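Local coordinates for protein esterase (PDB 1QLW) that probably hydrolyses carboxylic esters as a dimeric bacterial member of the alpha/beta hydrolase family, at residues Leu133-Phe147 against Val162-Trp176. Residues are numbered along the deposited sequence; the frame is centred on the assembly and turned at random.
Sequences LFAAGHEAAWAIFRF and VQAQAELWQQMVPDW
Phe134 and Asp175 form a single antiparallel, hydrogen-bonded bridge, Asp175 N to Phe134 O at 2.8 Å and Phe134 N to Asp175 O at 3.2 Å, while helices 138-144 and 165-171 cross at 104° with their axes 11.4 Å apart. Next to the bridge, water 1 links Ala136 N to Val173 O where the backbones no longer pair directly. Leu133 lays its CD2 methyl over the five-membered ring of Trp176, 3.4 Å from its centroid. The Phe134 ring receives Asp175 CB on one face, and Tyr39 of the second subunit also stacks with this ring; the Asp175 carboxylate, nearly parallel to it, is held by a salt bridge to Arg107. These segments belong to the long excursion between strands 99-103 and 200-205 of the alpha/beta hydrolase sheet, and here they border the dimer interface. His138 lies face to face on the five-membered ring of Trp169, centroids 3.5 Å apart and planes at 8°. Its NE2 bonds to Thr46 of the second subunit and weakly to water 2, which also reaches Trp169 O. The indole is steadied by NE1 donating to an in-plane lone pair of Gln165 OE1 (3.0 Å), and its CZ2 edge meets the edge of Trp142 at CE3. An alanine in place of Trp169 would probably leave the His138 imidazole without its stacking partner and Gln165 OE1 without its donor. Small Ala141 lets Trp169 and Met172 close in, and Met172, bent at chi3 (70°), brings CE to 3.8 Å from Ala136 CB and its sulfur obliquely to the Phe145 ring, a Met-aromatic contact. Leu168 CD2 meets the edge of Phe147 at CE2.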
ATOM      1  N   LEU A 133     -18.477   6.979   2.742  1.00 13.79           N
ATOM      2  CA  LEU A 133     -17.054   7.146   2.989  1.00 13.36           C
ATOM      3  C   LEU A 133     -16.823   8.016   4.209  1.00 12.98           C
ATOM      4  O   LEU A 133     -17.628   8.932   4.460  1.00 14.49           O
ATOM      5  CB  LEU A 133     -16.392   7.855   1.785  1.00 13.90           C
ATOM      6  CG  LEU A 133     -16.654   7.234   0.423  1.00 14.60           C
ATOM      7  CD1 LEU A 133     -15.983   8.047  -0.663  1.00 17.21           C
ATOM      8  CD2 LEU A 133     -16.168   5.804   0.392  1.00 16.34           C
ATOM      9  N   PHE A 134     -15.721   7.795   4.929  1.00 12.79           N
ATOM     10  CA  PHE A 134     -15.376   8.721   5.995  1.00 13.18           C
ATOM     11  C   PHE A 134     -13.865   8.790   6.124  1.00 12.51           C
ATOM     12  O   PHE A 134     -13.128   7.943   5.638  1.00 13.25           O
ATOM     13  CB  PHE A 134     -16.007   8.343   7.335  1.00 14.82           C
ATOM     14  CG  PHE A 134     -15.490   7.075   7.944  1.00 15.35           C
ATOM     15  CD1 PHE A 134     -16.036   5.850   7.601  1.00 17.42           C
ATOM     16  CD2 PHE A 134     -14.488   7.093   8.909  1.00 18.10           C
ATOM     17  CE1 PHE A 134     -15.603   4.660   8.156  1.00 19.40           C
ATOM     18  CE2 PHE A 134     -14.047   5.906   9.479  1.00 20.05           C
ATOM     19  CZ  PHE A 134     -14.593   4.710   9.082  1.00 19.78           C
ATOM     20  N   ALA A 135     -13.427   9.822   6.823  1.00 12.69           N
ATOM     21  CA  ALA A 135     -12.031   9.965   7.220  1.00 13.13           C
ATOM     22  C   ALA A 135     -12.049  10.494   8.658  1.00 13.57           C
ATOM     23  O   ALA A 135     -12.922  11.288   8.991  1.00 15.70           O
ATOM     24  CB  ALA A 135     -11.238  10.878   6.329  1.00 14.37           C
ATOM     25  N   ALA A 136     -11.107  10.041   9.459  1.00 13.26           N
ATOM     26  CA  ALA A 136     -10.989  10.531  10.832  1.00 14.27           C
ATOM     27  C   ALA A 136     -10.029  11.722  10.827  1.00 13.70           C
ATOM     28  O   ALA A 136      -8.860  11.605  10.450  1.00 16.95           O
ATOM     29  CB  ALA A 136     -10.445   9.434  11.739  1.00 16.23           C
ATOM     30  N   GLY A 137     -10.548  12.860  11.233  1.00 13.42           N
ATOM     31  CA  GLY A 137      -9.722  14.060  11.344  1.00 14.59           C
ATOM     32  C   GLY A 137      -8.738  13.914  12.507  1.00 13.08           C
ATOM     33  O   GLY A 137      -8.903  13.079  13.392  1.00 14.19           O
ATOM     34  N   HIS A 138      -7.757  14.810  12.526  1.00 12.51           N
ATOM     35  CA  HIS A 138      -6.734  14.766  13.566  1.00 13.24           C
ATOM     36  C   HIS A 138      -7.348  14.877  14.964  1.00 13.28           C
ATOM     37  O   HIS A 138      -6.969  14.153  15.886  1.00 14.01           O
ATOM     38  CB  HIS A 138      -5.746  15.920  13.412  1.00 14.12           C
ATOM     39  CG  HIS A 138      -5.054  15.990  12.097  1.00 14.01           C
ATOM     40  ND1 HIS A 138      -4.355  17.120  11.726  1.00 16.30           N
ATOM     41  CD2 HIS A 138      -4.938  15.130  11.055  1.00 14.00           C
ATOM     42  CE1 HIS A 138      -3.837  16.931  10.529  1.00 16.95           C
ATOM     43  NE2 HIS A 138      -4.181  15.739  10.092  1.00 14.90           N
ATOM     44  N   GLU A 139      -8.294  15.792  15.082  1.00 13.97           N
ATOM     45  CA  GLU A 139      -8.897  16.083  16.379  1.00 15.70           C
ATOM     46  C   GLU A 139      -9.728  14.907  16.869  1.00 15.61           C
ATOM     47  O   GLU A 139      -9.669  14.528  18.042  1.00 17.85           O
ATOM     48  CB  GLU A 139      -9.718  17.362  16.292  1.00 17.12           C
ATOM     49  CG  GLU A 139      -8.982  18.547  15.714  1.00 18.11           C
ATOM     50  CD  GLU A 139      -8.996  18.692  14.210  1.00 18.76           C
ATOM     51  OE1 GLU A 139      -9.341  17.787  13.419  1.00 16.97           O
ATOM     52  OE2 GLU A 139      -8.638  19.811  13.758  1.00 22.96           O
ATOM     53  N   ALA A 140     -10.502  14.309  15.957  1.00 15.61           N
ATOM     54  CA  ALA A 140     -11.311  13.147  16.303  1.00 16.93           C
ATOM     55  C   ALA A 140     -10.414  11.970  16.671  1.00 15.81           C
ATOM     56  O   ALA A 140     -10.656  11.272  17.666  1.00 16.86           O
ATOM     57  CB  ALA A 140     -12.213  12.782  15.126  1.00 19.61           C
ATOM     58  N   ALA A 141      -9.375  11.745  15.876  1.00 14.31           N
ATOM     59  CA  ALA A 141      -8.466  10.629  16.097  1.00 13.73           C
ATOM     60  C   ALA A 141      -7.772  10.742  17.444  1.00 13.42           C
ATOM     61  O   ALA A 141      -7.530   9.724  18.105  1.00 14.06           O
ATOM     62  CB  ALA A 141      -7.468  10.531  14.954  1.00 14.38           C
ATOM     63  N   TRP A 142      -7.401  11.944  17.850  1.00 14.09           N
ATOM     64  CA  TRP A 142      -6.731  12.135  19.138  1.00 14.97           C
ATOM     65  C   TRP A 142      -7.521  11.502  20.275  1.00 15.40           C
ATOM     66  O   TRP A 142      -6.964  10.850  21.162  1.00 16.57           O
ATOM     67  CB  TRP A 142      -6.620  13.636  19.367  1.00 16.71           C
ATOM     68  CG  TRP A 142      -5.763  14.089  20.496  1.00 16.30           C
ATOM     69  CD1 TRP A 142      -6.134  14.310  21.792  1.00 16.67           C
ATOM     70  CD2 TRP A 142      -4.376  14.429  20.408  1.00 16.73           C
ATOM     71  NE1 TRP A 142      -5.055  14.767  22.515  1.00 16.72           N
ATOM     72  CE2 TRP A 142      -3.963  14.852  21.684  1.00 16.55           C
ATOM     73  CE3 TRP A 142      -3.447  14.411  19.361  1.00 18.47           C
ATOM     74  CZ2 TRP A 142      -2.655  15.267  21.935  1.00 17.78           C
ATOM     75  CZ3 TRP A 142      -2.159  14.815  19.627  1.00 19.76           C
ATOM     76  CH2 TRP A 142      -1.766  15.236  20.901  1.00 19.67           C
ATOM     77  N   ALA A 143      -8.829  11.711  20.262  1.00 16.09           N
ATOM     78  CA  ALA A 143      -9.708  11.182  21.301  1.00 16.93           C
ATOM     79  C   ALA A 143     -10.014   9.714  21.070  1.00 16.37           C
ATOM     80  O   ALA A 143     -10.044   8.930  22.036  1.00 17.58           O
ATOM     81  CB  ALA A 143     -10.960  12.035  21.417  1.00 20.11           C
ATOM     82  N   ILE A 144     -10.260   9.281  19.834  1.00 15.74           N
ATOM     83  CA  ILE A 144     -10.485   7.860  19.559  1.00 16.29           C
ATOM     84  C   ILE A 144      -9.301   7.016  20.009  1.00 14.21           C
ATOM     85  O   ILE A 144      -9.450   5.926  20.567  1.00 15.59           O
ATOM     86  CB  ILE A 144     -10.750   7.628  18.057  1.00 18.26           C
ATOM     87  CG1 ILE A 144     -12.071   8.300  17.677  1.00 21.32           C
ATOM     88  CG2 ILE A 144     -10.760   6.143  17.713  1.00 20.41           C
ATOM     89  CD1 ILE A 144     -12.325   8.474  16.196  1.00 24.18           C
ATOM     90  N   PHE A 145      -8.094   7.550  19.806  1.00 13.48           N
ATOM     91  CA  PHE A 145      -6.879   6.835  20.132  1.00 12.87           C
ATOM     92  C   PHE A 145      -6.452   7.009  21.583  1.00 12.45           C
ATOM     93  O   PHE A 145      -5.508   6.350  22.023  1.00 13.69           O
ATOM     94  CB  PHE A 145      -5.748   7.250  19.201  1.00 13.06           C
ATOM     95  CG  PHE A 145      -5.952   6.934  17.741  1.00 13.29           C
ATOM     96  CD1 PHE A 145      -6.880   5.997  17.295  1.00 15.10           C
ATOM     97  CD2 PHE A 145      -5.184   7.570  16.788  1.00 14.44           C
ATOM     98  CE1 PHE A 145      -7.038   5.702  15.959  1.00 16.27           C
ATOM     99  CE2 PHE A 145      -5.331   7.288  15.440  1.00 14.85           C
ATOM    100  CZ  PHE A 145      -6.250   6.361  15.027  1.00 15.80           C
ATOM    101  N   ARG A 146      -7.139   7.879  22.323  1.00 13.53           N
ATOM    102  CA  ARG A 146      -6.912   8.115  23.732  1.00 14.29           C
ATOM    103  C   ARG A 146      -5.521   8.689  23.981  1.00 15.17           C
ATOM    104  O   ARG A 146      -4.871   8.364  24.990  1.00 17.28           O
ATOM    105  CB  ARG A 146      -7.162   6.864  24.587  1.00 14.98           C
ATOM    106  CG  ARG A 146      -8.511   6.221  24.348  1.00 14.53           C
ATOM    107  CD  ARG A 146      -8.883   5.207  25.432  1.00 14.70           C
ATOM    108  NE  ARG A 146      -7.803   4.273  25.704  1.00 14.89           N
ATOM    109  CZ  ARG A 146      -7.465   3.253  24.925  1.00 14.55           C
ATOM    110  NH1 ARG A 146      -8.214   2.945  23.858  1.00 15.29           N
ATOM    111  NH2 ARG A 146      -6.381   2.536  25.203  1.00 15.17           N
ATOM    112  N   PHE A 147      -5.121   9.654  23.158  1.00 14.81           N
ATOM    113  CA  PHE A 147      -3.868  10.337  23.416  1.00 15.21           C
ATOM    114  C   PHE A 147      -3.985  11.357  24.552  1.00 15.97           C
ATOM    115  O   PHE A 147      -2.991  11.712  25.160  1.00 16.64           O
ATOM    116  CB  PHE A 147      -3.385  11.046  22.156  1.00 14.98           C
ATOM    117  CG  PHE A 147      -2.994  10.138  21.014  1.00 14.32           C
ATOM    118  CD1 PHE A 147      -2.728   8.792  21.185  1.00 14.76           C
ATOM    119  CD2 PHE A 147      -2.902  10.686  19.748  1.00 14.50           C
ATOM    120  CE1 PHE A 147      -2.366   8.006  20.104  1.00 13.98           C
ATOM    121  CE2 PHE A 147      -2.527   9.909  18.668  1.00 14.89           C
ATOM    122  CZ  PHE A 147      -2.251   8.567  18.841  1.00 14.41           C
ATOM    123  N   VAL A 162       3.637  11.458  20.815  1.00 16.46           N
ATOM    124  CA  VAL A 162       2.822  12.561  20.345  1.00 16.20           C
ATOM    125  C   VAL A 162       3.625  13.638  19.652  1.00 15.91           C
ATOM    126  O   VAL A 162       3.064  14.374  18.833  1.00 16.43           O
ATOM    127  CB  VAL A 162       1.922  13.164  21.446  1.00 18.37           C
ATOM    128  CG1 VAL A 162       0.834  12.197  21.892  1.00 19.61           C
ATOM    129  CG2 VAL A 162       2.769  13.621  22.612  1.00 21.60           C
ATOM    130  N   GLN A 163       4.939  13.715  19.866  1.00 16.45           N
ATOM    131  CA  GLN A 163       5.778  14.612  19.081  1.00 17.28           C
ATOM    132  C   GLN A 163       5.757  14.277  17.599  1.00 15.33           C
ATOM    133  O   GLN A 163       6.091  15.141  16.779  1.00 18.00           O
ATOM    134  CB  GLN A 163       7.212  14.618  19.598  1.00 19.97           C
ATOM    135  CG  GLN A 163       8.080  13.441  19.267  1.00 23.79           C
ATOM    136  CD  GLN A 163       7.923  12.171  20.048  1.00 26.66           C
ATOM    137  OE1 GLN A 163       7.011  12.003  20.856  1.00 27.78           O
ATOM    138  NE2 GLN A 163       8.832  11.223  19.820  1.00 29.64           N
ATOM    139  N   ALA A 164       5.387  13.060  17.249  1.00 14.32           N
ATOM    140  CA  ALA A 164       5.305  12.593  15.874  1.00 13.86           C
ATOM    141  C   ALA A 164       3.867  12.489  15.407  1.00 12.71           C
ATOM    142  O   ALA A 164       3.549  11.729  14.490  1.00 13.17           O
ATOM    143  CB  ALA A 164       6.035  11.262  15.725  1.00 14.86           C
ATOM    144  N   GLN A 165       2.971  13.311  15.975  1.00 13.13           N
ATOM    145  CA  GLN A 165       1.581  13.262  15.529  1.00 12.83           C
ATOM    146  C   GLN A 165       1.475  13.574  14.039  1.00 12.28           C
ATOM    147  O   GLN A 165       0.643  12.991  13.356  1.00 13.24           O
ATOM    148  CB  GLN A 165       0.659  14.171  16.336  1.00 13.98           C
ATOM    149  CG  GLN A 165       0.987  15.649  16.270  1.00 14.94           C
ATOM    150  CD  GLN A 165      -0.088  16.516  16.910  1.00 16.88           C
ATOM    151  OE1 GLN A 165      -1.165  16.637  16.310  1.00 19.76           O
ATOM    152  NE2 GLN A 165       0.174  17.054  18.072  1.00 19.03           N
ATOM    153  N   ALA A 166       2.295  14.490  13.501  1.00 12.91           N
ATOM    154  CA  ALA A 166       2.201  14.795  12.070  1.00 13.28           C
ATOM    155  C   ALA A 166       2.410  13.558  11.209  1.00 12.50           C
ATOM    156  O   ALA A 166       1.757  13.369  10.171  1.00 12.83           O
ATOM    157  CB  ALA A 166       3.212  15.853  11.656  1.00 15.92           C
ATOM    158  N   GLU A 167       3.367  12.724  11.600  1.00 12.63           N
ATOM    159  CA  GLU A 167       3.674  11.493  10.875  1.00 12.61           C
ATOM    160  C   GLU A 167       2.522  10.517  11.027  1.00 11.40           C
ATOM    161  O   GLU A 167       2.170   9.845  10.042  1.00 12.24           O
ATOM    162  CB  GLU A 167       5.003  10.913  11.327  1.00 12.93           C
ATOM    163  CG  GLU A 167       6.220  11.729  10.911  1.00 15.07           C
ATOM    164  CD  GLU A 167       6.538  12.935  11.744  1.00 18.13           C
ATOM    165  OE1 GLU A 167       5.961  13.204  12.802  1.00 17.29           O
ATOM    166  OE2 GLU A 167       7.456  13.673  11.291  1.00 25.77           O
ATOM    167  N   LEU A 168       1.895  10.423  12.194  1.00 11.52           N
ATOM    168  CA  LEU A 168       0.710   9.578  12.295  1.00 12.14           C
ATOM    169  C   LEU A 168      -0.363  10.061  11.322  1.00 11.76           C
ATOM    170  O   LEU A 168      -0.964   9.276  10.595  1.00 11.87           O
ATOM    171  CB  LEU A 168       0.157   9.585  13.714  1.00 12.59           C
ATOM    172  CG  LEU A 168      -1.164   8.831  13.898  1.00 13.36           C
ATOM    173  CD1 LEU A 168      -1.040   7.359  13.566  1.00 14.85           C
ATOM    174  CD2 LEU A 168      -1.650   9.035  15.330  1.00 15.16           C
ATOM    175  N   TRP A 169      -0.594  11.372  11.282  1.00 11.49           N
ATOM    176  CA  TRP A 169      -1.630  11.884  10.375  1.00 11.75           C
ATOM    177  C   TRP A 169      -1.322  11.554   8.934  1.00 11.53           C
ATOM    178  O   TRP A 169      -2.211  11.303   8.121  1.00 12.06           O
ATOM    179  CB  TRP A 169      -1.835  13.383  10.547  1.00 12.63           C
ATOM    180  CG  TRP A 169      -2.052  13.877  11.946  1.00 12.29           C
ATOM    181  CD1 TRP A 169      -1.616  15.088  12.421  1.00 13.77           C
ATOM    182  CD2 TRP A 169      -2.720  13.242  13.031  1.00 12.38           C
ATOM    183  NE1 TRP A 169      -1.982  15.241  13.725  1.00 14.91           N
ATOM    184  CE2 TRP A 169      -2.654  14.119  14.138  1.00 13.56           C
ATOM    185  CE3 TRP A 169      -3.379  12.032  13.238  1.00 12.90           C
ATOM    186  CZ2 TRP A 169      -3.193  13.839  15.395  1.00 14.41           C
ATOM    187  CZ3 TRP A 169      -3.928  11.731  14.479  1.00 14.78           C
ATOM    188  CH2 TRP A 169      -3.833  12.646  15.537  1.00 15.59           C
ATOM    189  N   GLN A 170      -0.022  11.529   8.560  1.00 11.17           N
ATOM    190  CA  GLN A 170       0.357  11.161   7.212  1.00 11.31           C
ATOM    191  C   GLN A 170      -0.091   9.752   6.838  1.00 11.18           C
ATOM    192  O   GLN A 170      -0.326   9.510   5.645  1.00 11.64           O
ATOM    193  CB  GLN A 170       1.873  11.257   7.010  1.00 11.86           C
ATOM    194  CG  GLN A 170       2.412  12.661   6.910  1.00 12.52           C
ATOM    195  CD  GLN A 170       3.933  12.674   6.859  1.00 12.41           C
ATOM    196  OE1 GLN A 170       4.564  12.002   7.686  1.00 13.38           O
ATOM    197  NE2 GLN A 170       4.529  13.383   5.919  1.00 13.87           N
ATOM    198  N   GLN A 171      -0.130   8.811   7.786  1.00 10.81           N
ATOM    199  CA  GLN A 171      -0.469   7.445   7.424  1.00 11.18           C
ATOM    200  C   GLN A 171      -1.964   7.161   7.464  1.00 11.18           C
ATOM    201  O   GLN A 171      -2.364   6.037   7.117  1.00 11.16           O
ATOM    202  CB  GLN A 171       0.307   6.422   8.238  1.00 11.36           C
ATOM    203  CG  GLN A 171      -0.092   6.268   9.694  1.00 11.45           C
ATOM    204  CD  GLN A 171       0.621   5.093  10.334  1.00 11.64           C
ATOM    205  OE1 GLN A 171       1.826   5.209  10.700  1.00 14.62           O
ATOM    206  NE2 GLN A 171      -0.032   3.982  10.465  1.00 10.62           N
ATOM    207  N   MET A 172      -2.783   8.119   7.856  1.00 11.17           N
ATOM    208  CA  MET A 172      -4.229   7.929   7.921  1.00 11.44           C
ATOM    209  C   MET A 172      -4.857   8.234   6.569  1.00 11.10           C
ATOM    210  O   MET A 172      -4.421   9.140   5.845  1.00 12.81           O
ATOM    211  CB  MET A 172      -4.827   8.822   9.018  1.00 11.33           C
ATOM    212  CG  MET A 172      -4.304   8.379  10.381  1.00 12.61           C
ATOM    213  SD  MET A 172      -5.154   9.148  11.779  1.00 12.45           S
ATOM    214  CE  MET A 172      -6.756   8.341  11.647  1.00 15.58           C
ATOM    215  N   VAL A 173      -5.867   7.439   6.229  1.00 11.14           N
ATOM    216  CA  VAL A 173      -6.493   7.442   4.909  1.00 11.09           C
ATOM    217  C   VAL A 173      -8.000   7.349   5.027  1.00 11.05           C
ATOM    218  O   VAL A 173      -8.529   6.851   6.031  1.00 11.70           O
ATOM    219  CB  VAL A 173      -5.973   6.249   4.062  1.00 11.38           C
ATOM    220  CG1 VAL A 173      -4.464   6.291   3.844  1.00 12.18           C
ATOM    221  CG2 VAL A 173      -6.359   4.905   4.665  1.00 12.01           C
ATOM    222  N   PRO A 174      -8.730   7.727   3.974  1.00 11.59           N
ATOM    223  CA  PRO A 174     -10.173   7.495   3.941  1.00 11.64           C
ATOM    224  C   PRO A 174     -10.519   6.023   4.023  1.00 11.01           C
ATOM    225  O   PRO A 174      -9.794   5.150   3.550  1.00 11.79           O
ATOM    226  CB  PRO A 174     -10.603   8.088   2.600  1.00 13.30           C
ATOM    227  CG  PRO A 174      -9.581   9.133   2.330  1.00 13.86           C
ATOM    228  CD  PRO A 174      -8.275   8.549   2.823  1.00 12.04           C
ATOM    229  N   ASP A 175     -11.693   5.784   4.579  1.00 11.37           N
ATOM    230  CA  ASP A 175     -12.179   4.445   4.887  1.00 11.64           C
ATOM    231  C   ASP A 175     -13.477   4.181   4.152  1.00 11.37           C
ATOM    232  O   ASP A 175     -14.430   4.955   4.271  1.00 12.81           O
ATOM    233  CB  ASP A 175     -12.334   4.337   6.402  1.00 12.49           C
ATOM    234  CG  ASP A 175     -12.412   2.924   6.890  1.00 12.42           C
ATOM    235  OD1 ASP A 175     -13.058   2.104   6.215  1.00 13.04           O
ATOM    236  OD2 ASP A 175     -11.830   2.647   7.968  1.00 13.15           O
ATOM    237  N   TRP A 176     -13.495   3.090   3.373  1.00 12.02           N
ATOM    238  CA  TRP A 176     -14.637   2.679   2.580  1.00 12.40           C
ATOM    239  C   TRP A 176     -15.439   1.578   3.256  1.00 12.90           C
ATOM    240  O   TRP A 176     -16.352   1.025   2.589  1.00 15.58           O
ATOM    241  CB  TRP A 176     -14.120   2.214   1.214  1.00 13.68           C
ATOM    242  CG  TRP A 176     -13.618   3.313   0.334  1.00 14.28           C
ATOM    243  CD1 TRP A 176     -12.626   4.218   0.572  1.00 16.35           C
ATOM    244  CD2 TRP A 176     -14.093   3.597  -0.988  1.00 14.38           C
ATOM    245  NE1 TRP A 176     -12.486   5.070  -0.493  1.00 17.21           N
ATOM    246  CE2 TRP A 176     -13.385   4.714  -1.457  1.00 16.34           C
ATOM    247  CE3 TRP A 176     -15.079   3.022  -1.802  1.00 15.85           C
ATOM    248  CZ2 TRP A 176     -13.601   5.246  -2.739  1.00 18.24           C
ATOM    249  CZ3 TRP A 176     -15.304   3.557  -3.069  1.00 17.32           C
ATOM    250  CH2 TRP A 176     -14.571   4.649  -3.487  1.00 17.57           C
TER
HETATM  251  O   HOH W   1      -8.888   8.669   8.213  1.00 16.53           O
HETATM  252  O   HOH W   2      -4.671  12.975   8.382  1.00 14.43           O